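Local structure of mandalate racemase/muconate lactonizing enzyme (Unidentified, 4E4U) at the interface of chains A and B and the interface of chains A and C. The protein is a putative mandelate racemase/muconate lactonizing enzyme of the enolase superfamily, and probably catalyses a reaction that starts by abstracting a proton beside a substrate carboxylate. Sequence-based numbering; all coordinates share one arbitrary frame. Chains: chain A/B/C, Mandalate racemase/muconate lactonizing enzyme.

Contact 1: the interface of chains A and B. Residues chain A 251-252; chain B 218-219, 222, 250.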
ATOM      1  N   THR A 251       2.635  -4.337 -19.654  1.00 10.93           N
ATOM      2  CA  THR A 251       2.772  -3.930 -21.046  1.00 10.85           C
ATOM      3  C   THR A 251       2.612  -2.430 -21.225  1.00 10.13           C
ATOM      4  O   THR A 251       1.892  -1.757 -20.472  1.00 10.99           O
ATOM      5  CB  THR A 251       1.802  -4.691 -21.989  1.00 11.18           C
ATOM      6  OG1 THR A 251       2.064  -4.309 -23.346  1.00 11.08           O
ATOM      7  CG2 THR A 251       0.349  -4.357 -21.674  1.00 11.22           C
ATOM      8  N   SER A 252       3.296  -1.914 -22.242  1.00 10.02           N
ATOM      9  CA  SER A 252       3.146  -0.522 -22.650  1.00 10.55           C
ATOM     10  C   SER A 252       1.960  -0.310 -23.586  1.00 10.50           C
ATOM     11  O   SER A 252       1.612   0.831 -23.884  1.00 11.09           O
ATOM     12  CB  SER A 252       4.427  -0.032 -23.322  1.00 10.86           C
ATOM     13  OG  SER A 252       4.808  -0.922 -24.362  1.00 12.29           O
TER
ATOM     14  N   ILE B 218       3.074   6.962 -22.607  1.00  9.04           N
ATOM     15  CA  ILE B 218       3.827   5.719 -22.460  1.00  9.18           C
ATOM     16  C   ILE B 218       4.217   5.124 -23.820  1.00  9.71           C
ATOM     17  O   ILE B 218       5.371   4.704 -24.017  1.00 10.47           O
ATOM     18  CB  ILE B 218       3.056   4.714 -21.567  1.00  9.45           C
ATOM     19  CG1 ILE B 218       3.061   5.230 -20.124  1.00  9.93           C
ATOM     20  CG2 ILE B 218       3.657   3.308 -21.653  1.00 10.91           C
ATOM     21  CD1 ILE B 218       2.056   4.536 -19.231  1.00 10.53           C
ATOM     22  N   ARG B 219       3.282   5.106 -24.771  1.00 10.08           N
ATOM     23  CA  ARG B 219       3.598   4.673 -26.137  1.00 10.56           C
ATOM     24  C   ARG B 219       4.747   5.498 -26.717  1.00 10.57           C
ATOM     25  O   ARG B 219       5.671   4.956 -27.326  1.00 12.06           O
ATOM     26  CB  ARG B 219       2.370   4.759 -27.052  1.00 11.01           C
ATOM     27  CG  ARG B 219       1.356   3.649 -26.821  1.00 11.71           C
ATOM     28  CD  ARG B 219       0.147   3.818 -27.715  1.00 11.88           C
ATOM     29  NE  ARG B 219       0.467   3.688 -29.138  1.00 11.35           N
ATOM     30  CZ  ARG B 219      -0.323   4.111 -30.119  1.00 11.57           C
ATOM     31  NH1 ARG B 219      -1.480   4.704 -29.841  1.00 11.98           N
ATOM     32  NH2 ARG B 219       0.044   3.946 -31.381  1.00 12.32           N
ATOM     33  N   LYS B 222       8.272   4.718 -25.035  1.00 11.76           N
ATOM     34  CA  LYS B 222       8.921   3.487 -25.493  1.00 12.91           C
ATOM     35  C   LYS B 222       9.695   3.716 -26.786  1.00 13.38           C
ATOM     36  O   LYS B 222      10.754   3.131 -26.975  1.00 15.05           O
ATOM     37  CB  LYS B 222       7.924   2.334 -25.646  1.00 15.27           C
ATOM     38  CG  LYS B 222       7.186   1.929 -24.367  1.00 17.41           C
ATOM     39  CD  LYS B 222       7.970   2.156 -23.070  1.00 20.38           C
ATOM     40  CE  LYS B 222       8.902   1.011 -22.736  1.00 22.26           C
ATOM     41  NZ  LYS B 222       9.510   1.207 -21.380  1.00 21.99           N
ATOM     42  N   HIS B 250       6.535   3.607 -16.154  1.00 10.66           N
ATOM     43  CA  HIS B 250       6.597   2.800 -17.367  1.00 11.26           C
ATOM     44  C   HIS B 250       7.689   3.212 -18.347  1.00 12.11           C
ATOM     45  O   HIS B 250       7.730   2.710 -19.467  1.00 14.37           O
ATOM     46  CB  HIS B 250       5.237   2.806 -18.073  1.00 12.82           C
ATOM     47  CG  HIS B 250       4.247   1.866 -17.463  1.00 15.10           C
ATOM     48  ND1 HIS B 250       4.145   0.551 -17.847  1.00 16.99           N
ATOM     49  CD2 HIS B 250       3.330   2.045 -16.479  1.00 16.06           C
ATOM     50  CE1 HIS B 250       3.204  -0.047 -17.135  1.00 17.64           C
ATOM     51  NE2 HIS B 250       2.696   0.844 -16.295  1.00 17.43           N
TER

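Contact 2: the interface of chains A and C. Residues chain A 83, 85-87; chain C 44, 87-89.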
ATOM      1  N   THR A  83     -32.199  -5.145  -4.674  1.00  9.90           N
ATOM      2  CA  THR A  83     -30.914  -5.480  -5.266  1.00 10.43           C
ATOM      3  C   THR A  83     -29.938  -4.337  -4.979  1.00 10.45           C
ATOM      4  O   THR A  83     -29.195  -4.394  -3.998  1.00 10.95           O
ATOM      5  CB  THR A  83     -31.063  -5.837  -6.774  1.00 11.18           C
ATOM      6  OG1 THR A  83     -31.762  -4.790  -7.460  1.00 11.74           O
ATOM      7  CG2 THR A  83     -31.833  -7.163  -6.927  1.00 11.85           C
ATOM      8  N   ARG A  85     -27.364  -3.433  -6.509  1.00 10.25           N
ATOM      9  CA  ARG A  85     -26.043  -3.661  -7.089  1.00  9.34           C
ATOM     10  C   ARG A  85     -26.330  -4.059  -8.533  1.00 10.14           C
ATOM     11  O   ARG A  85     -27.467  -4.381  -8.858  1.00 11.11           O
ATOM     12  CB  ARG A  85     -25.219  -4.716  -6.314  1.00 10.26           C
ATOM     13  CG  ARG A  85     -25.990  -5.924  -5.757  1.00 10.20           C
ATOM     14  CD  ARG A  85     -26.606  -6.863  -6.816  1.00 10.30           C
ATOM     15  NE  ARG A  85     -25.674  -7.166  -7.904  1.00 10.16           N
ATOM     16  CZ  ARG A  85     -24.639  -8.002  -7.827  1.00 10.14           C
ATOM     17  NH1 ARG A  85     -24.401  -8.687  -6.715  1.00 10.63           N
ATOM     18  NH2 ARG A  85     -23.846  -8.165  -8.880  1.00 10.96           N
ATOM     19  N   PRO A  86     -25.323  -4.021  -9.407  1.00 10.49           N
ATOM     20  CA  PRO A  86     -25.666  -4.202 -10.825  1.00 11.00           C
ATOM     21  C   PRO A  86     -26.274  -5.566 -11.158  1.00 10.99           C
ATOM     22  O   PRO A  86     -25.685  -6.597 -10.817  1.00 11.58           O
ATOM     23  CB  PRO A  86     -24.316  -4.034 -11.529  1.00 12.32           C
ATOM     24  CG  PRO A  86     -23.542  -3.133 -10.613  1.00 12.27           C
ATOM     25  CD  PRO A  86     -23.927  -3.594  -9.223  1.00 10.94           C
ATOM     26  N   ASP A  87     -27.444  -5.552 -11.799  1.00 11.24           N
ATOM     27  CA  ASP A  87     -28.022  -6.725 -12.443  1.00 10.81           C
ATOM     28  C   ASP A  87     -27.873  -6.475 -13.942  1.00 10.81           C
ATOM     29  O   ASP A  87     -28.482  -5.557 -14.494  1.00 11.63           O
ATOM     30  CB  ASP A  87     -29.493  -6.915 -12.041  1.00 11.87           C
ATOM     31  CG  ASP A  87     -30.151  -8.088 -12.770  1.00 12.96           C
ATOM     32  OD1 ASP A  87     -30.143  -8.090 -14.027  1.00 14.62           O
ATOM     33  OD2 ASP A  87     -30.687  -9.002 -12.092  1.00 13.53           O
TER
ATOM     34  N   THR C  44     -35.159  -9.251  -9.184  1.00 11.30           N
ATOM     35  CA  THR C  44     -34.953  -8.092 -10.049  1.00 11.83           C
ATOM     36  C   THR C  44     -36.183  -7.885 -10.934  1.00 12.07           C
ATOM     37  O   THR C  44     -36.654  -6.750 -11.110  1.00 12.11           O
ATOM     38  CB  THR C  44     -33.720  -8.284 -10.932  1.00 12.41           C
ATOM     39  OG1 THR C  44     -32.594  -8.607 -10.112  1.00 13.11           O
ATOM     40  CG2 THR C  44     -33.416  -7.019 -11.718  1.00 13.61           C
ATOM     41  N   ASP C  87     -24.233 -12.106 -13.763  1.00 11.24           N
ATOM     42  CA  ASP C  87     -25.561 -11.584 -14.061  1.00 10.81           C
ATOM     43  C   ASP C  87     -26.455 -12.088 -12.930  1.00 10.81           C
ATOM     44  O   ASP C  87     -26.681 -13.292 -12.792  1.00 11.63           O
ATOM     45  CB  ASP C  87     -26.054 -12.065 -15.434  1.00 11.87           C
ATOM     46  CG  ASP C  87     -27.482 -11.605 -15.737  1.00 12.96           C
ATOM     47  OD1 ASP C  87     -28.392 -11.911 -14.926  1.00 14.62           O
ATOM     48  OD2 ASP C  87     -27.699 -10.948 -16.788  1.00 13.53           O
ATOM     49  N   LEU C  88     -26.937 -11.164 -12.108  1.00 10.73           N
ATOM     50  CA  LEU C  88     -27.579 -11.521 -10.846  1.00 10.67           C
ATOM     51  C   LEU C  88     -28.778 -12.468 -11.020  1.00 10.48           C
ATOM     52  O   LEU C  88     -28.925 -13.440 -10.276  1.00 11.11           O
ATOM     53  CB  LEU C  88     -28.009 -10.249 -10.114  1.00 11.11           C
ATOM     54  CG  LEU C  88     -28.589 -10.426  -8.713  1.00 11.21           C
ATOM     55  CD1 LEU C  88     -27.537 -10.938  -7.734  1.00 12.19           C
ATOM     56  CD2 LEU C  88     -29.166  -9.112  -8.236  1.00 12.26           C
ATOM     57  N   THR C  89     -29.636 -12.195 -11.997  1.00 10.96           N
ATOM     58  CA  THR C  89     -30.792 -13.060 -12.208  1.00 11.09           C
ATOM     59  C   THR C  89     -30.358 -14.426 -12.718  1.00 10.71           C
ATOM     60  O   THR C  89     -30.868 -15.451 -12.255  1.00 11.15           O
ATOM     61  CB  THR C  89     -31.832 -12.418 -13.148  1.00 12.09           C
ATOM     62  OG1 THR C  89     -32.348 -11.228 -12.540  1.00 13.06           O
ATOM     63  CG2 THR C  89     -32.982 -13.371 -13.428  1.00 13.06           C
TER
HETATM   64  O   HOH W   1     -25.420  -8.686 -12.574  0.50 10.79           O
HETATM   65  O   HOH W   2     -30.583 -10.450 -15.128  0.27 15.53           O

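Contact 3: the interface of chains A and B. Residues chain A 254, 277, 305; chain B 178, 213, 215, 219.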
ATOM      1  N   PRO A 254      -1.726   0.230 -24.462  1.00  9.20           N
ATOM      2  CA  PRO A 254      -2.905   0.607 -23.669  1.00  9.49           C
ATOM      3  C   PRO A 254      -3.911  -0.534 -23.563  1.00  9.40           C
ATOM      4  O   PRO A 254      -4.176  -1.199 -24.564  1.00  9.80           O
ATOM      5  CB  PRO A 254      -3.508   1.760 -24.478  1.00  9.69           C
ATOM      6  CG  PRO A 254      -2.340   2.361 -25.177  1.00  9.76           C
ATOM      7  CD  PRO A 254      -1.495   1.167 -25.576  1.00  9.48           C
ATOM      8  N   SER A 277      -7.069   2.040 -19.521  1.00  9.38           N
ATOM      9  CA  SER A 277      -6.970   3.473 -19.786  1.00  9.41           C
ATOM     10  C   SER A 277      -7.920   3.921 -20.887  1.00  9.45           C
ATOM     11  O   SER A 277      -8.002   5.108 -21.195  1.00  9.46           O
ATOM     12  CB  SER A 277      -5.546   3.855 -20.161  1.00 10.76           C
ATOM     13  OG  SER A 277      -5.132   3.141 -21.308  1.00 11.94           O
ATOM     14  N   GLN A 305      -9.605   7.615 -21.415  1.00  8.98           N
ATOM     15  CA  GLN A 305     -10.432   8.023 -22.539  1.00  9.97           C
ATOM     16  C   GLN A 305     -11.602   7.073 -22.719  1.00 10.10           C
ATOM     17  O   GLN A 305     -11.598   5.952 -22.203  1.00 10.61           O
ATOM     18  CB  GLN A 305      -9.607   8.035 -23.823  1.00  9.99           C
ATOM     19  CG  GLN A 305      -8.457   9.011 -23.810  1.00 10.90           C
ATOM     20  CD  GLN A 305      -7.600   8.872 -25.042  1.00 10.78           C
ATOM     21  OE1 GLN A 305      -6.866   7.882 -25.203  1.00 10.89           O
ATOM     22  NE2 GLN A 305      -7.710   9.843 -25.954  1.00 11.50           N
TER
ATOM     23  N   GLN B 178      -4.633  11.310 -27.622  1.00 10.32           N
ATOM     24  CA  GLN B 178      -3.824  10.157 -28.010  1.00 10.78           C
ATOM     25  C   GLN B 178      -3.129  10.464 -29.336  1.00 10.78           C
ATOM     26  O   GLN B 178      -3.785  10.551 -30.378  1.00 12.41           O
ATOM     27  CB  GLN B 178      -4.721   8.918 -28.119  1.00 11.34           C
ATOM     28  CG  GLN B 178      -4.000   7.616 -28.465  1.00 11.15           C
ATOM     29  CD  GLN B 178      -3.368   6.894 -27.272  1.00 10.59           C
ATOM     30  OE1 GLN B 178      -2.275   6.336 -27.395  1.00 11.08           O
ATOM     31  NE2 GLN B 178      -4.070   6.853 -26.138  1.00 11.19           N
ATOM     32  N   VAL B 213      -2.683  11.965 -22.949  1.00  9.75           N
ATOM     33  CA  VAL B 213      -3.122  11.117 -21.846  1.00 10.46           C
ATOM     34  C   VAL B 213      -1.966  10.153 -21.520  1.00  9.77           C
ATOM     35  O   VAL B 213      -1.097   9.904 -22.358  1.00 10.00           O
ATOM     36  CB  VAL B 213      -4.410  10.335 -22.191  1.00 11.20           C
ATOM     37  CG1 VAL B 213      -5.561  11.292 -22.440  1.00 13.13           C
ATOM     38  CG2 VAL B 213      -4.201   9.404 -23.394  1.00 11.01           C
ATOM     39  N   SER B 215      -1.607   6.942 -21.354  1.00  9.28           N
ATOM     40  CA  SER B 215      -1.388   5.771 -22.198  1.00  9.13           C
ATOM     41  C   SER B 215      -0.635   6.143 -23.484  1.00  9.34           C
ATOM     42  O   SER B 215       0.172   5.355 -24.003  1.00  9.69           O
ATOM     43  CB  SER B 215      -2.708   5.061 -22.512  1.00 10.42           C
ATOM     44  OG  SER B 215      -3.504   5.836 -23.388  1.00 11.18           O
ATOM     45  N   ARG B 219       3.282   5.106 -24.771  1.00 10.08           N
ATOM     46  CA  ARG B 219       3.598   4.673 -26.137  1.00 10.56           C
ATOM     47  C   ARG B 219       4.747   5.498 -26.717  1.00 10.57           C
ATOM     48  O   ARG B 219       5.671   4.956 -27.326  1.00 12.06           O
ATOM     49  CB  ARG B 219       2.370   4.759 -27.052  1.00 11.01           C
ATOM     50  CG  ARG B 219       1.356   3.649 -26.821  1.00 11.71           C
ATOM     51  CD  ARG B 219       0.147   3.818 -27.715  1.00 11.88           C
ATOM     52  NE  ARG B 219       0.467   3.688 -29.138  1.00 11.35           N
ATOM     53  CZ  ARG B 219      -0.323   4.111 -30.119  1.00 11.57           C
ATOM     54  NH1 ARG B 219      -1.480   4.704 -29.841  1.00 11.98           N
ATOM     55  NH2 ARG B 219       0.044   3.946 -31.381  1.00 12.32           N
TER
HETATM   56  O   HOH W   3      -6.144   6.490 -22.821  1.00 10.68           O

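Contact 4: the interface of chains A and C. Residues chain A 57, 80, 87, 89-90; chain C 44-45, 89.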
ATOM      1  N   VAL A  57     -40.123  -4.410 -16.314  1.00 11.65           N
ATOM      2  CA  VAL A  57     -39.357  -3.245 -15.885  1.00 11.70           C
ATOM      3  C   VAL A  57     -40.134  -1.966 -16.186  1.00 12.13           C
ATOM      4  O   VAL A  57     -40.216  -1.060 -15.359  1.00 13.27           O
ATOM      5  CB  VAL A  57     -37.986  -3.199 -16.584  1.00 11.65           C
ATOM      6  CG1 VAL A  57     -37.216  -1.938 -16.190  1.00 12.16           C
ATOM      7  CG2 VAL A  57     -37.175  -4.453 -16.246  1.00 12.53           C
ATOM      8  N   SER A  80     -34.334  -2.457  -7.941  1.00 10.09           N
ATOM      9  CA  SER A  80     -35.493  -3.331  -8.111  1.00 10.51           C
ATOM     10  C   SER A  80     -35.385  -4.660  -7.364  1.00 10.62           C
ATOM     11  O   SER A  80     -34.426  -5.409  -7.548  1.00 12.03           O
ATOM     12  CB  SER A  80     -35.711  -3.594  -9.605  1.00 11.28           C
ATOM     13  OG  SER A  80     -36.926  -4.284  -9.847  1.00 11.77           O
ATOM     14  N   ASP A  87     -27.444  -5.552 -11.799  1.00 11.24           N
ATOM     15  CA  ASP A  87     -28.022  -6.725 -12.443  1.00 10.81           C
ATOM     16  C   ASP A  87     -27.873  -6.475 -13.942  1.00 10.81           C
ATOM     17  O   ASP A  87     -28.482  -5.557 -14.494  1.00 11.63           O
ATOM     18  CB  ASP A  87     -29.493  -6.915 -12.041  1.00 11.87           C
ATOM     19  CG  ASP A  87     -30.151  -8.088 -12.770  1.00 12.96           C
ATOM     20  OD1 ASP A  87     -30.143  -8.090 -14.027  1.00 14.62           O
ATOM     21  OD2 ASP A  87     -30.687  -9.002 -12.092  1.00 13.53           O
ATOM     22  N   THR A  89     -28.740  -7.752 -16.878  1.00 10.96           N
ATOM     23  CA  THR A  89     -29.869  -7.668 -17.798  1.00 11.09           C
ATOM     24  C   THR A  89     -30.722  -6.445 -17.494  1.00 10.71           C
ATOM     25  O   THR A  89     -31.139  -5.737 -18.416  1.00 11.15           O
ATOM     26  CB  THR A  89     -30.718  -8.955 -17.792  1.00 12.09           C
ATOM     27  OG1 THR A  89     -29.921 -10.049 -18.261  1.00 13.06           O
ATOM     28  CG2 THR A  89     -31.939  -8.812 -18.685  1.00 13.06           C
ATOM     29  N   MET A  90     -30.954  -6.170 -16.212  1.00 10.64           N
ATOM     30  CA  MET A  90     -31.745  -4.997 -15.834  1.00 10.21           C
ATOM     31  C   MET A  90     -31.075  -3.728 -16.330  1.00 10.00           C
ATOM     32  O   MET A  90     -31.740  -2.816 -16.811  1.00 11.03           O
ATOM     33  CB  MET A  90     -31.925  -4.923 -14.318  1.00 10.38           C
ATOM     34  CG  MET A  90     -32.570  -3.623 -13.836  1.00 10.95           C
ATOM     35  SD  MET A  90     -34.224  -3.327 -14.512  1.00 11.25           S
ATOM     36  CE  MET A  90     -35.227  -3.917 -13.148  1.00 11.49           C
TER
ATOM     37  N   THR C  44     -35.159  -9.251  -9.184  1.00 11.30           N
ATOM     38  CA  THR C  44     -34.953  -8.092 -10.049  1.00 11.83           C
ATOM     39  C   THR C  44     -36.183  -7.885 -10.934  1.00 12.07           C
ATOM     40  O   THR C  44     -36.654  -6.750 -11.110  1.00 12.11           O
ATOM     41  CB  THR C  44     -33.720  -8.284 -10.932  1.00 12.41           C
ATOM     42  OG1 THR C  44     -32.594  -8.607 -10.112  1.00 13.11           O
ATOM     43  CG2 THR C  44     -33.416  -7.019 -11.718  1.00 13.61           C
ATOM     44  N   PHE C  45     -36.688  -8.998 -11.475  1.00 12.09           N
ATOM     45  CA  PHE C  45     -37.879  -9.024 -12.322  1.00 12.51           C
ATOM     46  C   PHE C  45     -38.923  -9.902 -11.662  1.00 13.32           C
ATOM     47  O   PHE C  45     -38.572 -10.830 -10.930  1.00 13.70           O
ATOM     48  CB  PHE C  45     -37.559  -9.592 -13.708  1.00 11.97           C
ATOM     49  CG  PHE C  45     -36.302  -9.043 -14.305  1.00 11.14           C
ATOM     50  CD1 PHE C  45     -36.199  -7.690 -14.608  1.00 11.77           C
ATOM     51  CD2 PHE C  45     -35.215  -9.869 -14.554  1.00 12.09           C
ATOM     52  CE1 PHE C  45     -35.027  -7.173 -15.151  1.00 11.69           C
ATOM     53  CE2 PHE C  45     -34.042  -9.355 -15.092  1.00 12.56           C
ATOM     54  CZ  PHE C  45     -33.948  -8.002 -15.393  1.00 11.83           C
ATOM     55  N   THR C  89     -29.636 -12.195 -11.997  1.00 10.96           N
ATOM     56  CA  THR C  89     -30.792 -13.060 -12.208  1.00 11.09           C
ATOM     57  C   THR C  89     -30.358 -14.426 -12.718  1.00 10.71           C
ATOM     58  O   THR C  89     -30.868 -15.451 -12.255  1.00 11.15           O
ATOM     59  CB  THR C  89     -31.832 -12.418 -13.148  1.00 12.09           C
ATOM     60  OG1 THR C  89     -32.348 -11.228 -12.540  1.00 13.06           O
ATOM     61  CG2 THR C  89     -32.982 -13.371 -13.428  1.00 13.06           C
TER

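Contact 1: the interface of chains A and B
A:Ser252 packs against one side of helix 214-224 of chain B, in a subunit contact of the deposited assembly that may or may not be biological. It meets B:Lys222 and B:Ile218, which lie one turn apart and so point the same way. The packing is through carbon. A:Ser252 CB lies 3.5 Å from CG of B:Lys222, in the aliphatic stem of the lysine, and 3.8 Å from CG2, the methyl branch of B:Ile218. The short serine side chain suits this close approach to the helix. Its OG sits between the backbone N and the carbonyl carbon (chi1 52°), and passes alongside the same lysine CG at 3.7 Å. B:Arg219 and B:His250 flank this patch more loosely: the imidazole CE1 of B:His250 is 4.0 Å from the backbone O of A:Thr251.

Polar contact within chain B shapes the surface that chain A meets. With CG anti to the carbonyl carbon (chi1 -60°), B:Lys222 sets that methylene against A:Ser252, while bends at chi2 and chi3 carry the terminal amine NZ round to B:His250. Lysine suits the place because its stem can pack while its end bonds elsewhere. The donor NZ reaches the backbone O of B:His250 at 3.0 Å, tilted 29° from the carbonyl plane.

Contact 2: the interface of chains A and C
C:Leu88 and A:Asp87 bury more surface than the other residues of this patch, which belongs to a two-fold symmetric interface of the deposited assembly, in a protein of the mandelate racemase/muconate lactonizing enzyme family. C:Leu88, in the first turn of helix 88-109, has CG anti to its backbone N (chi1 -175°), and its branched end spreads two methyls over chain A. CD2 touches the methyl CG2 of A:Thr83 at 3.6 Å and the methylene CD of A:Arg85 at 3.7 Å. The other methyl, CD1, lies over one face of the A:Arg85 guanidinium, offset toward its rim. That flat group is held from within chain A: NE and NH2 both donate to the carbonyl O of A:Pro86, NE from above the carbonyl plane and NH2 in it, which should limit its rotation under the leucine. Water 1 joins the same A:Pro86 O to the backbone N of C:Leu88.

The carboxylate of A:Asp87 suits a place where two hydroxyls converge. Its OD2 accepts from C:Thr89 OG1 at 2.8 Å through the syn lone pair, and from C:Thr44 OG1, also at 2.8 Å, which comes from above the carboxylate plane, 41° out of it. The methyl CG2 of C:Thr44 packs against A:Asp87 CG. Across the dyad the two carboxylates, probably of like charge, approach, OD1 of A:Asp87 standing 4.3 Å from OD1 of C:Asp87, and water 2 bridges both oxygens at 2.6 Å from each.

Contact 3: the interface of chains A and B
With CG anti to the carbonyl carbon (chi1 -62°) and the chain extended beyond it, A:Gln305 reaches across to B:Gln178, whose own chain is bent at chi2 (83°). The two side chains cross at about a right angle, yet their amide planes lie nearly coplanar, 28° apart. NE2 of B:Gln178 donates to OE1 of A:Gln305 at 3.1 Å. An amide suits this position because its NH2 and its oxygen can serve separate partners: NE2 also donates to OG of B:Ser215 at 3.0 Å, and OE1 accepts from NH1 of B:Arg219. These bonds on the chain B side should fix the amide's rotation. Water 3 links A:Gln305 OE1, B:Ser215 OG and the backbone O of A:Ser277.

The methyl CG2 of B:Val213 packs against the amide carbon CD of A:Gln305 at 3.8 Å. The rigid ring of A:Pro254 touches both CB of B:Ser215, through its CG, and the methylene CD of B:Arg219, through its CD at 3.8 Å. B:Ser215 CB also abuts A:Ser277, whose OG is 3.3 Å from it. Together, the amide bond, shared water and carbon packing join chain A to the start of helix 214-224 in the deposited octamer.

Contact 4: the interface of chains A and C
Across this contact A:Ser80 donates from OG to the backbone O of C:Thr44 at 2.8 Å, tilted 18° from the carbonyl plane. Its OG is anti to the backbone N (chi1 -172°), which carries this short donor toward chain C. A second polar bond lies within chain A: the backbone N of A:Met90, in helix 88-109, donates to OD1 of A:Asp87 at 3.0 Å. The aspartate thereby caps the first turn of that helix, and the bond helps to position the carboxylate whose other oxygen serves the threonines of chain C.

The packing contacts centre on C:Phe45. Its ring presents CZ to the start of helix 88-109, with the backbone N of A:Met90 at the ring edge, in plane, 3.6 Å from CZ. The methyl CG2 of A:Thr89 also approaches CZ, at 3.9 Å. Further round, CE1 meets CG2 of A:Val57 at 3.6 Å and CE of A:Met90 at 3.8 Å. Methionine suits this place because its flexible chain, bent at chi2 and chi3, can follow the ring. C:Thr44 CG2 covers one ring face near the rim and also packs on A:Met90 CB. The site probably helps to hold the two-fold pair of the deposited assembly together.

Contact 1 and contact 3 lie about 9 Å apart, between C-alpha centres, and share B:Arg219; both use helix 214-224 of chain B. Contact 2 and contact 4 are about 6 Å apart and share A:Asp87, C:Thr44 and C:Thr89, so they form one continuous patch, repeated by the two-fold with the chains exchanged. Between the two groups the centres stand 32 to 40 Å apart. Chain A thus uses separate surfaces for its neighbours, one in a two-fold pairing and one not exactly so, which could let symmetric pairs join into the deposited octamer; whether that octamer is biological, the structure alone does not show.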